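Local coordinates for protein D-mandelate dehydrogenase (Rhodotorula graminis, PDB 2W2K) that probably catalyses the NAD(P)-dependent interconversion of D-mandelate and its 2-oxo acid, as a D-isomer specific 2-hydroxyacid dehydrogenase, at residues Leu131-Tyr134 and Ser135-Ala139; Asp281-Glu284 and Phe285-Asn288; Val308-Glu311 and Thr312-Phe316. All blocks are in the same frame, centred on the assembly; numbering follows the deposited sequence.

In the fold
The three contacts belong to a two-domain dehydrogenase and come in series along the chain: contact 1 fills helix 132-139, contact 2 lies in the loop after strand 275-280, and contact 3 covers the N-cap and opening turns of helix 310-330. Strand 275-280 belongs to the seven-stranded parallel sheet of the Rossmann-type NAD-binding domain; helix 310-330 touches loops beside the five-stranded sheet. Centres of contacts 1 and 2, and of 2 and 3, are about 22 Å apart, and those of contacts 1 and 3 about 30 Å. Contacts 2 and 3 approach to about 7 Å between nearest atoms, close to NAD(+)-binding residues, whereas contact 1 lies away from that site; all touch the neighbouring subunit.

Contact 1: Leu131-Tyr134 and Ser135-Ala139; sequences LASY and SERAA
S135 N donates to L131 O at 3.3 Å, the first of four i to i+4 backbone bonds, continued by E136 N to A132 O, the shortest of the four at 2.9 Å, and by the pairs R137-S133 and A138-Y134. L131 sits at the N-cap with a positive phi of 57°, which interrupts the helical path between helix 114-130 and helix 132-139. One turn apart, S133 and R137 bring their polar ends together: S133 OG lies in the guanidinium plane, at its edge, 3.3 Å from R137 NH1. S133 OG hydrogen-bonds to an acidic side chain of the neighbouring subunit. R137 bends at chi3 (-47°), curling its guanidinium back so that one face lies over Y134 CA. R137 NH2 then stands at the edge of the Y134 ring, 4.1 Å from CD1, with the two planes 62° apart, and bonds to K297 O. This is a short helix of the NAD-binding domain packed at the subunit interface; S135 OG and both carboxylate oxygens of E136 also bond to side chains of the neighbouring subunit. The E136 side chain starts out with CG 3.4 Å from A132 O and stays extended beyond that point. An alanine in place of R137 is likely to leave K297 O without this donor and the edge of the Y134 ring without the guanidinium beside CD1. The Y134 ring turns toward helix 144-154, where its OH bonds to E153 OE1, and it meets H298 edge-to-face.

Contact 2: Asp281-Glu284 and Phe285-Asn288; sequences DVHE and FEPN. Unlike the reference sequence in segment 285-288: N288 (reference Gln).
E284 lays its side chain over one face of the F285 ring, CG 3.9 Å from the ring centroid and 14° off its normal, a CH-pi contact between adjacent residues. Both are the central residues of a type I beta turn running from H283 to E286, in the loop that follows strand 275-280 of the Rossmann-type domain. The two side chains run alongside each other in the same direction. CG of E284 is trans to the backbone N (chi1 -176°) and the chain stays extended, which carries the carboxylate out over the ring rim: CD lies 3.6 Å from F285 CZ, with the two planes 12° apart. That flat stack is held from beyond the turn, for E284 OE1 accepts from Q263 N and OE2 from H236 NE2, so both oxygens are satisfied and the carboxylate's rotation is fixed. Upstream, D281, an NAD(+)-binding residue, is gripped through its carboxylate by T302 OG1 and the backbone N atoms of I305 and G306. E286 reaches back across the turn toward V282 and H283, its side chain also touching H304. The turn's own bond, E286 N to H283 O at 3.2 Å, is made from above the carbonyl plane, away from either lone pair. The side chain of E286 closes the loop a second time: OE1 passes 3.5 Å from V282 CA and, through its anti lone pair, accepts H283 N at 3.1 Å.

Contact 3: Val308-Glu311 and Thr312-Phe316; sequences VAIE and TFHEF
A309 O sits 3.6 Å above the plane of the F313 ring, over its centre, and this is the close part of the contact. CG of F313 lies beside its own backbone N (chi1 -55°), a torsion that swings the ring back toward the start of the helix and under that oxygen. The same oxygen takes two weak bonds, from T312 N at 3.0 Å, badly bent, and from F313 N at 3.4 Å. I310 O is held more firmly: H314 N donates to it at 3.0 Å, and H314 ND1 adds a weak, bent bond at 3.1 Å that brings the imidazole back over the turn, its CE1 3.5 Å from I310 CG2. A309 is the N-cap of helix 310-330, whose first turn follows the NAD(+)-binding residue G307; T312 OG1 returns a bond to G307 O, and A309 and T312 both pack on A116 of helix 114-130. The apolar touch of V308 on F313 is looser, though V308 is buried: CG1 comes to 4.1 Å from F313 CZ, the two side chains crossing at a slant. The solvent side lies at E311 and E315, joined by the backbone bond E315 N to E311 O. Their partly exposed side chains part company at chi1, E311 CG beside its backbone N and E315 CG opposite its own: E311 OE1 bonds to the backbone of the neighbouring subunit, whereas E315 carries its carboxylate to a salt bridge with R318.

Contact 1: Leu131-Tyr134 and Ser135-Ala139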
loop_
_atom_site.group_PDB
_atom_site.type_symbol
_atom_site.label_atom_id
_atom_site.label_comp_id
_atom_site.label_asym_id
_atom_site.label_seq_id
_atom_site.Cartn_x
_atom_site.Cartn_y
_atom_site.Cartn_z
ATOM N N LEU B 131 -6.591 2.489 -8.116
ATOM C CA LEU B 131 -7.304 1.391 -8.817
ATOM C C LEU B 131 -6.386 0.159 -9.059
ATOM O O LEU B 131 -6.407 -0.469 -10.123
ATOM C CB LEU B 131 -7.994 1.903 -10.125
ATOM C CG LEU B 131 -8.838 3.186 -9.912
ATOM C CD1 LEU B 131 -9.351 3.756 -11.237
ATOM C CD2 LEU B 131 -9.988 2.943 -8.908
ATOM N N ALA B 132 -5.600 -0.185 -8.040
ATOM C CA ALA B 132 -4.576 -1.238 -8.160
ATOM C C ALA B 132 -5.166 -2.650 -8.213
ATOM O O ALA B 132 -4.591 -3.564 -8.839
ATOM C CB ALA B 132 -3.566 -1.116 -7.019
ATOM N N SER B 133 -6.308 -2.837 -7.554
ATOM C CA SER B 133 -6.991 -4.133 -7.538
ATOM C C SER B 133 -7.409 -4.559 -8.964
ATOM O O SER B 133 -7.196 -5.715 -9.373
ATOM C CB SER B 133 -8.185 -4.111 -6.573
ATOM O OG SER B 133 -8.782 -5.399 -6.498
ATOM N N TYR B 134 -7.982 -3.612 -9.706
ATOM C CA TYR B 134 -8.362 -3.790 -11.118
ATOM C C TYR B 134 -7.121 -4.054 -11.994
ATOM O O TYR B 134 -7.133 -4.949 -12.865
ATOM C CB TYR B 134 -9.117 -2.542 -11.590
ATOM C CG TYR B 134 -9.673 -2.565 -13.009
ATOM C CD1 TYR B 134 -10.585 -3.554 -13.408
ATOM C CD2 TYR B 134 -9.318 -1.579 -13.926
ATOM C CE1 TYR B 134 -11.115 -3.569 -14.714
ATOM C CE2 TYR B 134 -9.846 -1.575 -15.233
ATOM C CZ TYR B 134 -10.750 -2.574 -15.612
ATOM O OH TYR B 134 -11.289 -2.582 -16.888
ATOM N N SER B 135 -6.060 -3.277 -11.779
ATOM C CA SER B 135 -4.790 -3.475 -12.475
ATOM C C SER B 135 -4.203 -4.890 -12.273
ATOM O O SER B 135 -3.715 -5.491 -13.244
ATOM C CB SER B 135 -3.770 -2.392 -12.057
ATOM O OG SER B 135 -2.613 -2.393 -12.886
ATOM N N GLU B 136 -4.239 -5.415 -11.037
ATOM C CA GLU B 136 -3.755 -6.793 -10.778
ATOM C C GLU B 136 -4.540 -7.828 -11.613
ATOM O O GLU B 136 -3.947 -8.708 -12.261
ATOM C CB GLU B 136 -3.804 -7.163 -9.275
ATOM C CG GLU B 136 -2.826 -6.390 -8.363
ATOM C CD GLU B 136 -2.484 -7.127 -7.029
ATOM O OE1 GLU B 136 -2.515 -8.379 -6.987
ATOM O OE2 GLU B 136 -2.148 -6.452 -6.023
ATOM N N ARG B 137 -5.867 -7.721 -11.609
ATOM C CA ARG B 137 -6.705 -8.689 -12.362
ATOM C C ARG B 137 -6.442 -8.677 -13.874
ATOM O O ARG B 137 -6.400 -9.747 -14.503
ATOM C CB ARG B 137 -8.193 -8.513 -12.035
ATOM C CG ARG B 137 -8.514 -9.011 -10.637
ATOM C CD ARG B 137 -9.990 -9.268 -10.350
ATOM N NE ARG B 137 -10.907 -8.214 -10.771
ATOM C CZ ARG B 137 -11.115 -7.062 -10.137
ATOM N NH1 ARG B 137 -10.452 -6.735 -9.042
ATOM N NH2 ARG B 137 -11.994 -6.219 -10.627
ATOM N N ALA B 138 -6.231 -7.482 -14.436
ATOM C CA ALA B 138 -5.807 -7.319 -15.841
ATOM C C ALA B 138 -4.441 -7.958 -16.142
ATOM O O ALA B 138 -4.273 -8.643 -17.173
ATOM C CB ALA B 138 -5.789 -5.847 -16.215
ATOM N N ALA B 139 -3.461 -7.736 -15.255
ATOM C CA ALA B 139 -2.132 -8.357 -15.421
ATOM C C ALA B 139 -2.203 -9.890 -15.427
ATOM O O ALA B 139 -1.490 -10.555 -16.211
ATOM C CB ALA B 139 -1.160 -7.874 -14.327
#

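Contact 2: Asp281-Glu284 and Phe285-Asn288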
loop_
_atom_site.group_PDB
_atom_site.type_symbol
_atom_site.label_atom_id
_atom_site.label_comp_id
_atom_site.label_asym_id
_atom_site.label_seq_id
_atom_site.Cartn_x
_atom_site.Cartn_y
_atom_site.Cartn_z
ATOM N N ASP B 281 -11.540 -5.097 4.411
ATOM C CA ASP B 281 -10.844 -6.235 5.063
ATOM C C ASP B 281 -11.843 -7.081 5.890
ATOM O O ASP B 281 -11.565 -8.233 6.223
ATOM C CB ASP B 281 -9.723 -5.733 5.996
ATOM C CG ASP B 281 -8.865 -6.866 6.574
ATOM O OD1 ASP B 281 -8.336 -7.702 5.791
ATOM O OD2 ASP B 281 -8.669 -6.889 7.818
ATOM N N VAL B 282 -12.988 -6.487 6.228
ATOM C CA VAL B 282 -13.989 -7.098 7.121
ATOM C C VAL B 282 -15.382 -7.047 6.445
ATOM O O VAL B 282 -15.685 -6.094 5.704
ATOM C CB VAL B 282 -13.989 -6.436 8.547
ATOM C CG1 VAL B 282 -12.660 -6.710 9.282
ATOM C CG2 VAL B 282 -14.249 -4.884 8.475
ATOM N N HIS B 283 -16.220 -8.068 6.679
ATOM C CA HIS B 283 -17.381 -8.330 5.786
ATOM C C HIS B 283 -18.641 -8.553 6.602
ATOM O O HIS B 283 -18.557 -9.191 7.655
ATOM C CB HIS B 283 -17.038 -9.544 4.889
ATOM C CG HIS B 283 -15.815 -9.315 4.039
ATOM N ND1 HIS B 283 -14.533 -9.619 4.457
ATOM C CD2 HIS B 283 -15.683 -8.736 2.821
ATOM C CE1 HIS B 283 -13.668 -9.250 3.524
ATOM N NE2 HIS B 283 -14.342 -8.707 2.523
ATOM N N GLU B 284 -19.782 -7.990 6.181
ATOM C CA GLU B 284 -21.010 -8.059 7.039
ATOM C C GLU B 284 -21.401 -9.510 7.418
ATOM O O GLU B 284 -21.752 -9.772 8.581
ATOM C CB GLU B 284 -22.223 -7.304 6.436
ATOM C CG GLU B 284 -23.454 -7.309 7.409
ATOM C CD GLU B 284 -24.614 -6.394 6.985
ATOM O OE1 GLU B 284 -24.523 -5.714 5.931
ATOM O OE2 GLU B 284 -25.640 -6.372 7.719
ATOM N N PHE B 285 -21.330 -10.418 6.438
ATOM C CA PHE B 285 -21.675 -11.861 6.616
ATOM C C PHE B 285 -20.466 -12.804 6.598
ATOM O O PHE B 285 -20.572 -14.005 6.245
ATOM C CB PHE B 285 -22.792 -12.274 5.622
ATOM C CG PHE B 285 -23.973 -11.314 5.639
ATOM C CD1 PHE B 285 -24.909 -11.357 6.677
ATOM C CD2 PHE B 285 -24.108 -10.331 4.665
ATOM C CE1 PHE B 285 -25.983 -10.431 6.720
ATOM C CE2 PHE B 285 -25.185 -9.412 4.700
ATOM C CZ PHE B 285 -26.108 -9.471 5.718
ATOM N N GLU B 286 -19.325 -12.267 7.037
ATOM C CA GLU B 286 -18.071 -13.025 7.205
ATOM C C GLU B 286 -18.324 -14.413 7.845
ATOM O O GLU B 286 -18.998 -14.502 8.869
ATOM C CB GLU B 286 -17.097 -12.197 8.063
ATOM C CG GLU B 286 -15.626 -12.480 7.826
ATOM C CD GLU B 286 -14.721 -11.485 8.557
ATOM O OE1 GLU B 286 -14.826 -10.249 8.331
ATOM O OE2 GLU B 286 -13.902 -11.952 9.359
ATOM N N PRO B 287 -17.764 -15.500 7.263
ATOM C CA PRO B 287 -16.795 -15.599 6.166
ATOM C C PRO B 287 -17.326 -15.652 4.708
ATOM O O PRO B 287 -16.535 -16.008 3.823
ATOM C CB PRO B 287 -16.041 -16.902 6.498
ATOM C CG PRO B 287 -17.087 -17.765 7.152
ATOM C CD PRO B 287 -18.123 -16.837 7.789
ATOM N N ASN B 288 -18.595 -15.312 4.435
ATOM C CA ASN B 288 -19.022 -15.139 3.017
ATOM C C ASN B 288 -18.852 -13.683 2.587
ATOM O O ASN B 288 -19.475 -12.766 3.158
ATOM C CB ASN B 288 -20.450 -15.662 2.650
ATOM C CG ASN B 288 -20.507 -16.324 1.179
ATOM O OD1 ASN B 288 -20.181 -15.706 0.148
ATOM N ND2 ASN B 288 -20.873 -17.593 1.133
#

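Contact 3: Val308-Glu311 and Thr312-Phe316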
loop_
_atom_site.group_PDB
_atom_site.type_symbol
_atom_site.label_atom_id
_atom_site.label_comp_id
_atom_site.label_asym_id
_atom_site.label_seq_id
_atom_site.Cartn_x
_atom_site.Cartn_y
_atom_site.Cartn_z
ATOM N N VAL B 308 -2.964 -9.688 11.119
ATOM C CA VAL B 308 -2.258 -10.963 10.834
ATOM C C VAL B 308 -0.796 -10.707 10.424
ATOM O O VAL B 308 -0.487 -10.462 9.237
ATOM C CB VAL B 308 -3.052 -11.831 9.784
ATOM C CG1 VAL B 308 -2.280 -13.123 9.365
ATOM C CG2 VAL B 308 -4.454 -12.190 10.299
ATOM N N ALA B 309 0.097 -10.739 11.428
ATOM C CA ALA B 309 1.551 -10.546 11.241
ATOM C C ALA B 309 2.235 -11.255 12.401
ATOM O O ALA B 309 1.715 -11.234 13.523
ATOM C CB ALA B 309 1.921 -9.049 11.238
ATOM N N ILE B 310 3.364 -11.913 12.142
ATOM C CA ILE B 310 4.081 -12.657 13.215
ATOM C C ILE B 310 4.418 -11.812 14.487
ATOM O O ILE B 310 4.327 -12.326 15.607
ATOM C CB ILE B 310 5.284 -13.456 12.638
ATOM C CG1 ILE B 310 4.770 -14.634 11.800
ATOM C CG2 ILE B 310 6.233 -13.946 13.743
ATOM C CD1 ILE B 310 5.820 -15.190 10.846
ATOM N N GLU B 311 4.755 -10.531 14.313
ATOM C CA GLU B 311 4.999 -9.596 15.446
ATOM C C GLU B 311 3.770 -9.372 16.340
ATOM O O GLU B 311 3.894 -9.217 17.577
ATOM C CB GLU B 311 5.584 -8.230 14.968
ATOM C CG GLU B 311 7.015 -8.321 14.342
ATOM C CD GLU B 311 7.066 -8.874 12.905
ATOM O OE1 GLU B 311 6.024 -8.991 12.213
ATOM O OE2 GLU B 311 8.179 -9.220 12.454
ATOM N N THR B 312 2.583 -9.343 15.731
ATOM C CA THR B 312 1.320 -9.319 16.515
ATOM C C THR B 312 1.236 -10.558 17.425
ATOM O O THR B 312 0.923 -10.450 18.619
ATOM C CB THR B 312 0.069 -9.262 15.598
ATOM O OG1 THR B 312 0.182 -8.147 14.685
ATOM C CG2 THR B 312 -1.200 -9.098 16.443
ATOM N N PHE B 313 1.530 -11.729 16.857
ATOM C CA PHE B 313 1.373 -13.008 17.574
ATOM C C PHE B 313 2.395 -13.128 18.722
ATOM O O PHE B 313 2.063 -13.660 19.800
ATOM C CB PHE B 313 1.503 -14.217 16.605
ATOM C CG PHE B 313 0.562 -14.190 15.416
ATOM C CD1 PHE B 313 -0.696 -13.585 15.487
ATOM C CD2 PHE B 313 0.929 -14.821 14.217
ATOM C CE1 PHE B 313 -1.558 -13.581 14.366
ATOM C CE2 PHE B 313 0.069 -14.820 13.096
ATOM C CZ PHE B 313 -1.170 -14.207 13.179
ATOM N N HIS B 314 3.626 -12.642 18.508
ATOM C CA HIS B 314 4.640 -12.550 19.595
ATOM C C HIS B 314 4.070 -11.748 20.784
ATOM O O HIS B 314 4.197 -12.150 21.962
ATOM C CB HIS B 314 5.924 -11.855 19.099
ATOM C CG HIS B 314 6.908 -12.762 18.413
ATOM N ND1 HIS B 314 6.566 -13.612 17.380
ATOM C CD2 HIS B 314 8.238 -12.940 18.615
ATOM C CE1 HIS B 314 7.639 -14.281 16.984
ATOM N NE2 HIS B 314 8.667 -13.886 17.711
ATOM N N GLU B 315 3.452 -10.602 20.483
ATOM C CA GLU B 315 2.887 -9.764 21.542
ATOM C C GLU B 315 1.626 -10.372 22.221
ATOM O O GLU B 315 1.447 -10.189 23.445
ATOM C CB GLU B 315 2.720 -8.300 21.071
ATOM C CG GLU B 315 2.321 -7.300 22.167
ATOM C CD GLU B 315 3.469 -6.860 23.118
ATOM O OE1 GLU B 315 4.613 -7.398 23.064
ATOM O OE2 GLU B 315 3.182 -5.954 23.943
ATOM N N PHE B 316 0.775 -11.092 21.467
ATOM C CA PHE B 316 -0.350 -11.872 22.070
ATOM C C PHE B 316 0.190 -12.871 23.131
ATOM O O PHE B 316 -0.329 -12.947 24.254
ATOM C CB PHE B 316 -1.192 -12.682 21.026
ATOM C CG PHE B 316 -2.088 -11.852 20.126
ATOM C CD1 PHE B 316 -2.433 -10.520 20.424
ATOM C CD2 PHE B 316 -2.611 -12.428 18.965
ATOM C CE1 PHE B 316 -3.282 -9.770 19.532
ATOM C CE2 PHE B 316 -3.451 -11.704 18.093
ATOM C CZ PHE B 316 -3.789 -10.369 18.393
#